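Local coordinates for protein triacylglycerol lipase (PDB 5AH1) that hydrolyses synthetic polyesters and probably triacylglycerols, as a zinc-binding esterase of the alpha/beta-hydrolase fold, at residues A[141-146]-A[157-162]; A[123-128]-A[269-274]; A[334-339]-A[381-386]; A[345-350]-A[359-364]. All coordinates share one frame; numbering follows the deposited sequence.

In the fold
The four contacts form two pairs on different flanks of one alpha/beta-hydrolase. Contacts 1 and 2 have centres 12 Å apart and both border the zinc site: the side chains of Tyr146 and Gln273 each lie about 5 Å from the ion, and Arg161 of contact 1 is salt-bridged to Asp272 of contact 2. Contacts 3 and 4, with centres 5 Å apart, share the hairpin of strands 336-338 and 345-347. Contact 3 includes Asp384, which is hydrogen-bonded to His426 and is probably part of the Ser-Asp-His triad. Contacts 1 and 3 are 39 Å apart between centres, but contacts 2 and 3 approach to about 11 Å between nearest atoms.

Contact 1 of 4, residues A[141-146]-A[157-162]; sequences GGTVDY and NRYGRT
The guanidinium of Arg158 takes the carboxylate of Asp145 at its edge, while the hydroxyl oxygen of Tyr159 rests over the centre of one of its faces. The Tyr159 ring in turn has Arg158 CG over the centre of one face, and the Tyr146 ring carries Val144 CG1 on one face, toward the rim. These groups decorate a two-stranded antiparallel sheet, 142-145 with 159-163, whose connection, with helix 148-154, supplies His150 and His156 to the zinc ion.

The salt bridge is side-on: Arg158 NE reaches Asp145 OD1 at 2.9 Å and Arg158 NH2 reaches Asp145 OD2, also at 2.9 Å. The planes are 41° apart; NE meets OD1 from above the carboxylate plane, whereas NH2 lies on the syn side of OD2. With CG anti to the backbone N (chi1 177°) and the chain extended as far as NE, arginine has the length to span this distance.

A beta bulge lies between the pairs Thr143-Thr162 and Asp145-Tyr159. Within it, Val144 N donates to Arg161 O and Val144 O accepts from Gly160 N, both at 2.9 Å. Glycine suits position 160, since a CB there would press on Val144 CB and Tyr146 OH. Tyr146, edge-to-face with the zinc ligand His156, has its hydroxyl bonded to Glu134 and to a water that donates to Tyr146 OH and accepts from Arg161 N. On the exposed side, Thr143 OG1 and Thr162 OG1 are hydrogen-bonded at 2.7 Å.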
loop_
_atom_site.group_PDB
_atom_site.type_symbol
_atom_site.label_atom_id
_atom_site.label_comp_id
_atom_site.label_asym_id
_atom_site.label_seq_id
_atom_site.Cartn_x
_atom_site.Cartn_y
_atom_site.Cartn_z
ATOM N N GLY A 141 -18.058 8.163 4.832
ATOM C CA GLY A 141 -18.256 9.169 5.862
ATOM C C GLY A 141 -18.658 8.509 7.168
ATOM O O GLY A 141 -19.255 7.441 7.181
ATOM N N GLY A 142 -18.340 9.169 8.272
ATOM C CA GLY A 142 -18.730 8.699 9.583
ATOM C C GLY A 142 -17.546 8.326 10.439
ATOM O O GLY A 142 -16.396 8.632 10.129
ATOM N N THR A 143 -17.851 7.682 11.556
ATOM C CA THR A 143 -16.864 7.337 12.557
ATOM C C THR A 143 -16.374 5.915 12.339
ATOM O O THR A 143 -17.158 4.972 12.208
ATOM C CB THR A 143 -17.459 7.500 13.959
ATOM O OG1 THR A 143 -17.850 8.866 14.140
ATOM C CG2 THR A 143 -16.458 7.123 15.042
ATOM N N VAL A 144 -15.058 5.763 12.319
ATOM C CA VAL A 144 -14.461 4.454 12.131
ATOM C C VAL A 144 -14.955 3.493 13.211
ATOM O O VAL A 144 -14.957 3.832 14.400
ATOM C CB VAL A 144 -12.928 4.552 12.206
ATOM C CG1 VAL A 144 -12.282 3.182 12.063
ATOM C CG2 VAL A 144 -12.391 5.515 11.132
ATOM N N ASP A 145 -15.319 2.287 12.784
ATOM C CA ASP A 145 -15.808 1.222 13.661
ATOM C C ASP A 145 -15.010 -0.031 13.345
ATOM O O ASP A 145 -15.157 -0.590 12.265
ATOM C CB ASP A 145 -17.310 1.044 13.430
ATOM C CG ASP A 145 -17.950 -0.014 14.300
ATOM O OD1 ASP A 145 -17.261 -0.833 14.940
ATOM O OD2 ASP A 145 -19.198 -0.036 14.354
ATOM N N TYR A 146 -14.148 -0.440 14.273
ATOM C CA TYR A 146 -13.250 -1.569 14.050
ATOM C C TYR A 146 -13.891 -2.919 14.340
ATOM O O TYR A 146 -13.260 -3.945 14.114
ATOM C CB TYR A 146 -11.997 -1.405 14.924
ATOM C CG TYR A 146 -11.170 -0.186 14.593
ATOM C CD1 TYR A 146 -10.445 -0.135 13.415
ATOM C CD2 TYR A 146 -11.127 0.919 15.436
ATOM C CE1 TYR A 146 -9.687 0.962 13.098
ATOM C CE2 TYR A 146 -10.362 2.028 15.125
ATOM C CZ TYR A 146 -9.656 2.053 13.950
ATOM O OH TYR A 146 -8.898 3.170 13.666
ATOM N N ASN A 157 -9.727 0.352 21.069
ATOM C CA ASN A 157 -11.033 0.979 21.013
ATOM C C ASN A 157 -11.819 0.456 19.826
ATOM O O ASN A 157 -11.256 0.221 18.752
ATOM C CB ASN A 157 -10.901 2.490 20.830
ATOM C CG ASN A 157 -10.417 3.193 22.060
ATOM O OD1 ASN A 157 -10.588 2.703 23.170
ATOM N ND2 ASN A 157 -9.818 4.359 21.869
ATOM N N ARG A 158 -13.128 0.310 20.001
ATOM C CA ARG A 158 -14.011 -0.012 18.881
ATOM C C ARG A 158 -14.150 1.149 17.908
ATOM O O ARG A 158 -14.190 0.931 16.698
ATOM C CB ARG A 158 -15.394 -0.430 19.362
ATOM C CG ARG A 158 -16.364 -0.716 18.228
ATOM C CD ARG A 158 -17.726 -1.248 18.657
ATOM N NE ARG A 158 -18.623 -1.279 17.510
ATOM C CZ ARG A 158 -19.930 -1.513 17.579
ATOM N NH1 ARG A 158 -20.543 -1.824 18.696
ATOM N NH2 ARG A 158 -20.654 -1.402 16.492
ATOM N N TYR A 159 -14.240 2.376 18.427
ATOM C CA TYR A 159 -14.461 3.547 17.573
ATOM C C TYR A 159 -13.212 4.372 17.446
ATOM O O TYR A 159 -12.488 4.572 18.420
ATOM C CB TYR A 159 -15.619 4.402 18.099
ATOM C CG TYR A 159 -16.913 3.645 18.130
ATOM C CD1 TYR A 159 -17.622 3.407 16.961
ATOM C CD2 TYR A 159 -17.402 3.130 19.306
ATOM C CE1 TYR A 159 -18.798 2.681 16.983
ATOM C CE2 TYR A 159 -18.571 2.407 19.347
ATOM C CZ TYR A 159 -19.272 2.183 18.171
ATOM O OH TYR A 159 -20.456 1.466 18.152
ATOM N N GLY A 160 -13.007 4.891 16.252
ATOM C CA GLY A 160 -11.842 5.686 15.939
ATOM C C GLY A 160 -12.222 7.102 15.580
ATOM O O GLY A 160 -13.139 7.681 16.170
ATOM N N ARG A 161 -11.531 7.672 14.607
ATOM C CA ARG A 161 -11.782 9.049 14.243
ATOM C C ARG A 161 -12.959 9.148 13.274
ATOM O O ARG A 161 -13.551 8.137 12.877
ATOM C CB ARG A 161 -10.508 9.721 13.739
ATOM C CG ARG A 161 -9.944 9.192 12.473
ATOM C CD ARG A 161 -8.733 10.034 12.041
ATOM N NE ARG A 161 -7.632 10.001 13.002
ATOM C CZ ARG A 161 -6.616 10.865 13.024
ATOM N NH1 ARG A 161 -6.535 11.847 12.139
ATOM N NH2 ARG A 161 -5.669 10.747 13.939
ATOM N N THR A 162 -13.330 10.378 12.963
ATOM C CA THR A 162 -14.507 10.662 12.159
ATOM C C THR A 162 -14.120 11.396 10.883
ATOM O O THR A 162 -13.304 12.317 10.925
ATOM C CB THR A 162 -15.500 11.513 12.985
ATOM O OG1 THR A 162 -15.878 10.780 14.153
ATOM C CG2 THR A 162 -16.746 11.863 12.183
HETATM O O HOH W 1 -9.611 5.884 13.304
#

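Contact 2 of 4, residues A[123-128]-A[269-274]; sequences GPVSSN and LKLDQW
The loop that leads from strand 117-120 into helix 128-140, the helix bearing the zinc ligand Asp130, packs here through Pro124, Val125 and Ser126 against Leu269, Lys270, Leu271 and Gln273. Pro124 lays the CG-CD edge of its ring against the Leu269 backbone, with Pro124 CD 3.3 Å from Leu269 O, and Pro124 CG also meets Leu269 CD2. Proline offers a compact apolar edge for this packing. Next to it, Val125 CG2 touches Leu271 CD1 at 3.9 Å, the two branched side chains crossing at about a right angle; chi1 of -61° puts Val125 CG1 anti to the carbonyl carbon, leaving CG2 between the backbone N and the carbonyl carbon.

Polar atoms in this buried seam are served by water. One molecule accepts from Val125 N at 2.9 Å and donates to Leu269 O and to Ser126 OG, each at 2.8 Å; Ser126 OG also lies 3.6 Å from Leu271 CD2. Another accepts from Ser127 N and, at 3.2 Å, from Trp274 NE1, lying in the plane of the indole at its edge. Lys270 adopts a left-handed backbone conformation, and its NZ is salt-bridged to Glu93.

Ser127 is the N-cap of helix 128-140: its OG accepts from Asp130 N and is hydrogen-bonded to Asp302, another zinc ligand. Gln273 NE2 donates to Asp130 OD2, giving the second shell of a two-Asp, two-His zinc site of the kind found in zinc-binding bacterial lipases.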
loop_
_atom_site.group_PDB
_atom_site.type_symbol
_atom_site.label_atom_id
_atom_site.label_comp_id
_atom_site.label_asym_id
_atom_site.label_seq_id
_atom_site.Cartn_x
_atom_site.Cartn_y
_atom_site.Cartn_z
ATOM N N GLY A 123 -4.493 4.714 8.503
ATOM C CA GLY A 123 -3.403 4.700 9.452
ATOM C C GLY A 123 -2.101 4.268 8.790
ATOM O O GLY A 123 -2.067 3.224 8.114
ATOM N N PRO A 124 -1.025 5.048 8.963
ATOM C CA PRO A 124 0.231 4.715 8.285
ATOM C C PRO A 124 0.907 3.437 8.809
ATOM O O PRO A 124 1.692 2.828 8.075
ATOM C CB PRO A 124 1.106 5.948 8.531
ATOM C CG PRO A 124 0.540 6.573 9.758
ATOM C CD PRO A 124 -0.935 6.336 9.673
ATOM N N VAL A 125 0.665 3.058 10.064
ATOM C CA VAL A 125 1.339 1.897 10.636
ATOM C C VAL A 125 0.388 0.917 11.320
ATOM O O VAL A 125 0.821 0.035 12.051
ATOM C CB VAL A 125 2.442 2.356 11.629
ATOM C CG1 VAL A 125 3.501 3.212 10.921
ATOM C CG2 VAL A 125 1.863 3.124 12.819
ATOM N N SER A 126 -0.901 1.072 11.061
ATOM C CA SER A 126 -1.908 0.182 11.619
ATOM C C SER A 126 -2.071 -1.099 10.799
ATOM O O SER A 126 -1.549 -1.223 9.688
ATOM C CB SER A 126 -3.228 0.921 11.778
ATOM O OG SER A 126 -3.055 1.992 12.697
ATOM N N SER A 127 -2.816 -2.059 11.343
ATOM C CA SER A 127 -3.050 -3.310 10.643
ATOM C C SER A 127 -3.914 -3.099 9.399
ATOM O O SER A 127 -4.596 -2.096 9.249
ATOM C CB SER A 127 -3.763 -4.291 11.551
ATOM O OG SER A 127 -5.058 -3.805 11.851
ATOM N N ASN A 128 -3.896 -4.079 8.507
ATOM C CA ASN A 128 -4.758 -4.031 7.329
ATOM C C ASN A 128 -6.241 -4.049 7.705
ATOM O O ASN A 128 -7.047 -3.383 7.058
ATOM C CB ASN A 128 -4.407 -5.176 6.378
ATOM C CG ASN A 128 -3.208 -4.847 5.526
ATOM O OD1 ASN A 128 -3.218 -3.831 4.819
ATOM N ND2 ASN A 128 -2.191 -5.697 5.544
ATOM N N LEU A 269 0.375 9.953 13.178
ATOM C CA LEU A 269 0.466 8.491 13.034
ATOM C C LEU A 269 -0.876 7.786 13.226
ATOM O O LEU A 269 -0.993 6.597 12.944
ATOM C CB LEU A 269 1.499 7.903 13.984
ATOM C CG LEU A 269 2.911 8.447 13.792
ATOM C CD1 LEU A 269 3.820 7.952 14.903
ATOM C CD2 LEU A 269 3.469 8.077 12.424
ATOM N N LYS A 270 -1.887 8.519 13.684
ATOM C CA LYS A 270 -3.275 8.046 13.678
ATOM C C LYS A 270 -3.481 6.758 14.475
ATOM O O LYS A 270 -4.305 5.920 14.114
ATOM C CB LYS A 270 -3.781 7.895 12.234
ATOM C CG LYS A 270 -3.446 9.105 11.366
ATOM C CD LYS A 270 -4.093 9.095 9.970
ATOM C CE LYS A 270 -3.706 10.339 9.192
ATOM N NZ LYS A 270 -2.273 10.401 8.855
ATOM N N LEU A 271 -2.794 6.651 15.613
ATOM C CA LEU A 271 -2.915 5.493 16.497
ATOM C C LEU A 271 -3.907 5.757 17.641
ATOM O O LEU A 271 -3.742 5.242 18.742
ATOM C CB LEU A 271 -1.523 5.095 17.018
ATOM C CG LEU A 271 -0.629 4.509 15.912
ATOM C CD1 LEU A 271 0.817 4.492 16.351
ATOM C CD2 LEU A 271 -1.079 3.119 15.484
ATOM N N ASP A 272 -4.939 6.535 17.345
ATOM C CA ASP A 272 -5.993 6.879 18.293
ATOM C C ASP A 272 -6.558 5.648 19.003
ATOM O O ASP A 272 -6.843 5.690 20.203
ATOM C CB ASP A 272 -7.162 7.579 17.585
ATOM C CG ASP A 272 -6.758 8.820 16.815
ATOM O OD1 ASP A 272 -5.681 8.843 16.188
ATOM O OD2 ASP A 272 -7.563 9.773 16.820
ATOM N N GLN A 273 -6.741 4.562 18.257
ATOM C CA GLN A 273 -7.446 3.399 18.782
ATOM C C GLN A 273 -6.661 2.702 19.881
ATOM O O GLN A 273 -7.239 2.013 20.701
ATOM C CB GLN A 273 -7.850 2.420 17.665
ATOM C CG GLN A 273 -6.739 1.538 17.094
ATOM C CD GLN A 273 -5.902 2.231 16.048
ATOM O OE1 GLN A 273 -5.571 3.414 16.159
ATOM N NE2 GLN A 273 -5.550 1.490 15.009
ATOM N N TRP A 274 -5.343 2.901 19.853
ATOM C CA TRP A 274 -4.420 2.343 20.829
ATOM C C TRP A 274 -4.124 3.279 21.992
ATOM O O TRP A 274 -3.282 2.970 22.817
ATOM C CB TRP A 274 -3.099 1.976 20.144
ATOM C CG TRP A 274 -3.216 0.859 19.142
ATOM C CD1 TRP A 274 -3.164 0.960 17.780
ATOM C CD2 TRP A 274 -3.406 -0.528 19.431
ATOM N NE1 TRP A 274 -3.307 -0.275 17.198
ATOM C CE2 TRP A 274 -3.437 -1.211 18.194
ATOM C CE3 TRP A 274 -3.528 -1.265 20.615
ATOM C CZ2 TRP A 274 -3.613 -2.580 18.109
ATOM C CZ3 TRP A 274 -3.692 -2.625 20.527
ATOM C CH2 TRP A 274 -3.721 -3.278 19.277
HETATM O O HOH W 2 -1.324 4.046 11.904
HETATM O O HOH W 3 -4.854 3.712 12.466
HETATM O O HOH W 4 -3.406 -1.409 14.245
#

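Contact 3 of 4, residues A[334-339]-A[381-386]; sequences QATKES and FPNDGV
Asn383 N donates to Thr336 OG1 at 3.0 Å in a nearly straight bond (167°). Thr336 chi1 (56°) places OG1 between the backbone N and the carbonyl carbon, and CG2 then packs against the Asn383 amide, 3.6 Å from Asn383 OD1. Threonine serves both needs with one branch each, and the two side chains cross at about a right angle. Beside them, Ala335 N donates to Asn383 O at 3.0 Å, and Asp384 CB lies 4.1 Å from Gln334 N.

Asn383 is held by its own amide. Its OD1 accepts from Gly385 N on a lone pair in the carbonyl plane, an Asx turn, and its ND2 donates to Phe381 O and also to Ala360 O. Asp384 makes a second Asx turn, with OD1 taking Val386 N at 2.9 Å. Gly385 sits at a positive phi, where a CB would collide with the preceding carbonyl.

This double turn presents the acid that, in the alpha/beta-hydrolase fold, would complete a catalytic triad: Asp384 OD2 is hydrogen-bonded to His426 ND1 and to Thr333 OG1, consistent with that role alongside Ser182 of the GxSxG pattern. Farther out, the extended side chain of Gln334 passes near Pro382 CB; its NE2 donates to Thr336 O at 3.0 Å from above the carbonyl plane, while OE1 accepts from Arg420 NH1.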
loop_
_atom_site.group_PDB
_atom_site.type_symbol
_atom_site.label_atom_id
_atom_site.label_comp_id
_atom_site.label_asym_id
_atom_site.label_seq_id
_atom_site.Cartn_x
_atom_site.Cartn_y
_atom_site.Cartn_z
ATOM N N GLN A 334 10.821 -3.499 -9.701
ATOM C CA GLN A 334 12.120 -4.120 -9.435
ATOM C C GLN A 334 13.221 -3.096 -9.652
ATOM O O GLN A 334 13.170 -2.351 -10.626
ATOM C CB GLN A 334 12.350 -5.314 -10.361
ATOM C CG GLN A 334 13.743 -5.914 -10.196
ATOM C CD GLN A 334 13.965 -7.153 -11.013
ATOM O OE1 GLN A 334 13.050 -7.686 -11.645
ATOM N NE2 GLN A 334 15.196 -7.636 -10.993
ATOM N N ALA A 335 14.211 -3.075 -8.759
ATOM C CA ALA A 335 15.364 -2.198 -8.939
ATOM C C ALA A 335 16.663 -2.851 -8.450
ATOM O O ALA A 335 17.644 -2.167 -8.162
ATOM C CB ALA A 335 15.148 -0.833 -8.283
ATOM N N THR A 336 16.671 -4.180 -8.396
ATOM C CA THR A 336 17.877 -4.952 -8.130
ATOM C C THR A 336 18.346 -5.734 -9.355
ATOM O O THR A 336 17.596 -5.944 -10.319
ATOM C CB THR A 336 17.667 -5.962 -6.988
ATOM O OG1 THR A 336 16.569 -6.819 -7.288
ATOM C CG2 THR A 336 17.395 -5.249 -5.668
ATOM N N LYS A 337 19.598 -6.177 -9.293
ATOM C CA LYS A 337 20.189 -7.092 -10.262
ATOM C C LYS A 337 20.875 -8.204 -9.495
ATOM O O LYS A 337 21.179 -8.060 -8.313
ATOM C CB LYS A 337 21.221 -6.370 -11.135
ATOM C CG LYS A 337 22.346 -5.723 -10.344
ATOM C CD LYS A 337 23.335 -4.985 -11.216
ATOM C CE LYS A 337 24.411 -4.338 -10.352
ATOM N NZ LYS A 337 25.380 -3.517 -11.138
ATOM N N GLU A 338 21.113 -9.321 -10.163
ATOM C CA GLU A 338 21.775 -10.451 -9.528
ATOM C C GLU A 338 23.287 -10.252 -9.539
ATOM O O GLU A 338 23.870 -9.916 -10.570
ATOM C CB GLU A 338 21.409 -11.757 -10.243
ATOM C CG GLU A 338 22.035 -12.996 -9.600
ATOM C CD GLU A 338 21.480 -14.307 -10.138
ATOM O OE1 GLU A 338 20.351 -14.316 -10.686
ATOM O OE2 GLU A 338 22.180 -15.333 -9.999
ATOM N N SER A 339 23.913 -10.447 -8.384
ATOM C CA SER A 339 25.362 -10.499 -8.296
ATOM C C SER A 339 25.859 -11.804 -8.906
ATOM O O SER A 339 25.495 -12.886 -8.448
ATOM C CB SER A 339 25.805 -10.420 -6.845
ATOM O OG SER A 339 27.176 -10.753 -6.737
ATOM N N PHE A 381 14.984 -13.149 -3.505
ATOM C CA PHE A 381 16.018 -12.129 -3.448
ATOM C C PHE A 381 15.733 -10.833 -4.245
ATOM O O PHE A 381 15.981 -9.736 -3.739
ATOM C CB PHE A 381 17.393 -12.675 -3.854
ATOM C CG PHE A 381 17.960 -13.739 -2.936
ATOM C CD1 PHE A 381 17.452 -14.013 -1.670
ATOM C CD2 PHE A 381 19.047 -14.475 -3.368
ATOM C CE1 PHE A 381 18.029 -15.012 -0.877
ATOM C CE2 PHE A 381 19.612 -15.456 -2.594
ATOM C CZ PHE A 381 19.099 -15.725 -1.351
ATOM N N PRO A 382 15.263 -10.938 -5.501
ATOM C CA PRO A 382 15.020 -9.692 -6.243
ATOM C C PRO A 382 13.986 -8.817 -5.544
ATOM O O PRO A 382 12.985 -9.317 -5.013
ATOM C CB PRO A 382 14.522 -10.183 -7.612
ATOM C CG PRO A 382 15.154 -11.551 -7.758
ATOM C CD PRO A 382 15.121 -12.125 -6.362
ATOM N N ASN A 383 14.206 -7.510 -5.570
ATOM C CA ASN A 383 13.300 -6.601 -4.872
ATOM C C ASN A 383 13.361 -5.186 -5.451
ATOM O O ASN A 383 14.084 -4.930 -6.419
ATOM C CB ASN A 383 13.572 -6.649 -3.351
ATOM C CG ASN A 383 14.931 -6.100 -2.970
ATOM O OD1 ASN A 383 15.121 -4.883 -2.896
ATOM N ND2 ASN A 383 15.894 -6.994 -2.734
ATOM N N ASP A 384 12.562 -4.297 -4.870
ATOM C CA ASP A 384 12.494 -2.894 -5.299
ATOM C C ASP A 384 12.990 -1.937 -4.217
ATOM O O ASP A 384 12.721 -0.730 -4.273
ATOM C CB ASP A 384 11.068 -2.516 -5.729
ATOM C CG ASP A 384 10.082 -2.513 -4.571
ATOM O OD1 ASP A 384 10.505 -2.761 -3.411
ATOM O OD2 ASP A 384 8.878 -2.299 -4.817
ATOM N N GLY A 385 13.701 -2.490 -3.232
ATOM C CA GLY A 385 14.182 -1.738 -2.086
ATOM C C GLY A 385 13.353 -1.953 -0.829
ATOM O O GLY A 385 13.840 -1.731 0.288
ATOM N N VAL A 386 12.098 -2.375 -0.993
ATOM C CA VAL A 386 11.167 -2.523 0.130
ATOM C C VAL A 386 10.430 -3.862 0.119
ATOM O O VAL A 386 10.248 -4.459 1.181
ATOM C CB VAL A 386 10.176 -1.326 0.203
ATOM C CG1 VAL A 386 9.236 -1.462 1.371
ATOM C CG2 VAL A 386 10.933 -0.020 0.303
#

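Contact 4 of 4, residues A[345-350]-A[359-364]; sequences SVAQIG and TANLMG
Asn361 reaches from helix 357-363 to the backbone of Val346 and Ala347, and its side chain carries one of the two direct hydrogen bonds to strand 345-347. From CB, chi1 (-64°) puts CG anti to the carbonyl carbon and beside the backbone N, where CG lies 4.2 Å from Ala347 N. The tip does the work: OD1 accepts from Ala347 N at 3.0 Å, the donor lying in the amide's carbonyl plane. The same oxygen touches Val346 CA at 3.3 Å and, more loosely, Val346 CB, the valine and asparagine side chains crossing obliquely. Asparagine suits the place because its amide carbonyl supplies an acceptor for this N-H.

The strand runs almost antiparallel to the helix, at 177°, so its start lies beside the helix's C-terminal end. There Ser345 N donates to Gly364 O at 2.9 Å, and Gly364 CA makes a C-H...O contact with Ser345 O at 3.3 Å. Glycine belongs here, since a CB would point straight into that carbonyl oxygen. A water donates to Ser345 O and to Asn361 O, the latter also accepting from Arg365 NE. One turn back, the small methyls Ala347 CB and Ala360 CB meet at 4.4 Å.

One strand N-H, that of Ser345, is thus met by a backbone carbonyl at Gly364, just after the helix, and the next helix-facing one, that of Ala347, by an amide side chain, while Ser345 O is satisfied through water; the strand's polar backbone edge is paired although its neighbour here is a helix and not another strand.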
loop_
_atom_site.group_PDB
_atom_site.type_symbol
_atom_site.label_atom_id
_atom_site.label_comp_id
_atom_site.label_asym_id
_atom_site.label_seq_id
_atom_site.Cartn_x
_atom_site.Cartn_y
_atom_site.Cartn_z
ATOM N N SER A 345 20.869 -10.733 -4.732
ATOM C CA SER A 345 20.380 -9.535 -5.418
ATOM C C SER A 345 20.911 -8.292 -4.723
ATOM O O SER A 345 20.934 -8.217 -3.492
ATOM C CB SER A 345 18.853 -9.482 -5.465
ATOM O OG SER A 345 18.324 -10.400 -6.409
ATOM N N VAL A 346 21.339 -7.325 -5.521
ATOM C CA VAL A 346 21.896 -6.075 -5.027
ATOM C C VAL A 346 21.282 -4.894 -5.755
ATOM O O VAL A 346 20.779 -5.025 -6.872
ATOM C CB VAL A 346 23.423 -6.035 -5.185
ATOM C CG1 VAL A 346 24.035 -7.160 -4.399
ATOM C CG2 VAL A 346 23.822 -6.134 -6.641
ATOM N N ALA A 347 21.299 -3.732 -5.119
ATOM C CA ALA A 347 20.733 -2.536 -5.734
ATOM C C ALA A 347 21.370 -2.211 -7.077
ATOM O O ALA A 347 22.596 -2.287 -7.220
ATOM C CB ALA A 347 20.924 -1.358 -4.807
ATOM N N GLN A 348 20.540 -1.857 -8.059
ATOM C CA GLN A 348 21.016 -1.232 -9.290
ATOM C C GLN A 348 21.349 0.224 -9.015
ATOM O O GLN A 348 20.500 0.995 -8.577
ATOM C CB GLN A 348 19.946 -1.254 -10.384
ATOM C CG GLN A 348 19.524 -2.625 -10.890
ATOM C CD GLN A 348 18.356 -2.517 -11.852
ATOM O OE1 GLN A 348 17.204 -2.669 -11.470
ATOM N NE2 GLN A 348 18.652 -2.214 -13.096
ATOM N N ILE A 349 22.589 0.598 -9.290
ATOM C CA ILE A 349 23.033 1.971 -9.110
ATOM C C ILE A 349 22.444 2.838 -10.216
ATOM O O ILE A 349 22.683 2.593 -11.399
ATOM C CB ILE A 349 24.571 2.054 -9.123
ATOM C CG1 ILE A 349 25.165 1.051 -8.128
ATOM C CG2 ILE A 349 25.038 3.477 -8.818
ATOM C CD1 ILE A 349 24.646 1.198 -6.707
ATOM N N GLY A 350 21.674 3.848 -9.821
ATOM C CA GLY A 350 20.949 4.684 -10.759
ATOM C C GLY A 350 19.475 4.578 -10.424
ATOM O O GLY A 350 18.895 5.486 -9.821
ATOM N N THR A 359 18.476 -1.922 2.583
ATOM C CA THR A 359 17.278 -2.734 2.637
ATOM C C THR A 359 17.246 -3.704 1.455
ATOM O O THR A 359 16.951 -4.890 1.627
ATOM C CB THR A 359 16.019 -1.858 2.681
ATOM O OG1 THR A 359 16.056 -0.917 1.606
ATOM C CG2 THR A 359 15.951 -1.097 4.002
ATOM N N ALA A 360 17.550 -3.214 0.256
ATOM C CA ALA A 360 17.619 -4.071 -0.926
ATOM C C ALA A 360 18.677 -5.148 -0.758
ATOM O O ALA A 360 18.465 -6.296 -1.113
ATOM C CB ALA A 360 17.924 -3.244 -2.155
ATOM N N ASN A 361 19.830 -4.771 -0.223
ATOM C CA ASN A 361 20.928 -5.717 -0.120
ATOM C C ASN A 361 20.652 -6.765 0.964
ATOM O O ASN A 361 20.987 -7.935 0.785
ATOM C CB ASN A 361 22.253 -4.973 0.069
ATOM C CG ASN A 361 22.597 -4.104 -1.154
ATOM O OD1 ASN A 361 22.065 -4.323 -2.254
ATOM N ND2 ASN A 361 23.454 -3.104 -0.961
ATOM N N LEU A 362 20.033 -6.373 2.075
ATOM C CA LEU A 362 19.679 -7.376 3.079
ATOM C C LEU A 362 18.592 -8.333 2.601
ATOM O O LEU A 362 18.714 -9.534 2.773
ATOM C CB LEU A 362 19.312 -6.728 4.427
ATOM C CG LEU A 362 20.495 -6.169 5.237
ATOM C CD1 LEU A 362 20.069 -5.860 6.643
ATOM C CD2 LEU A 362 21.727 -7.102 5.266
ATOM N N MET A 363 17.529 -7.819 1.995
ATOM C CA MET A 363 16.535 -8.709 1.420
ATOM C C MET A 363 17.161 -9.588 0.335
ATOM O O MET A 363 16.782 -10.737 0.157
ATOM C CB MET A 363 15.395 -7.918 0.782
ATOM C CG MET A 363 14.311 -7.468 1.734
ATOM S SD MET A 363 12.909 -6.711 0.855
ATOM C CE MET A 363 13.681 -5.188 0.542
ATOM N N GLY A 364 18.120 -9.024 -0.394
ATOM C CA GLY A 364 18.735 -9.699 -1.523
ATOM C C GLY A 364 19.626 -10.872 -1.156
ATOM O O GLY A 364 20.137 -11.557 -2.044
HETATM O O HOH W 5 22.455 -8.837 -1.330
#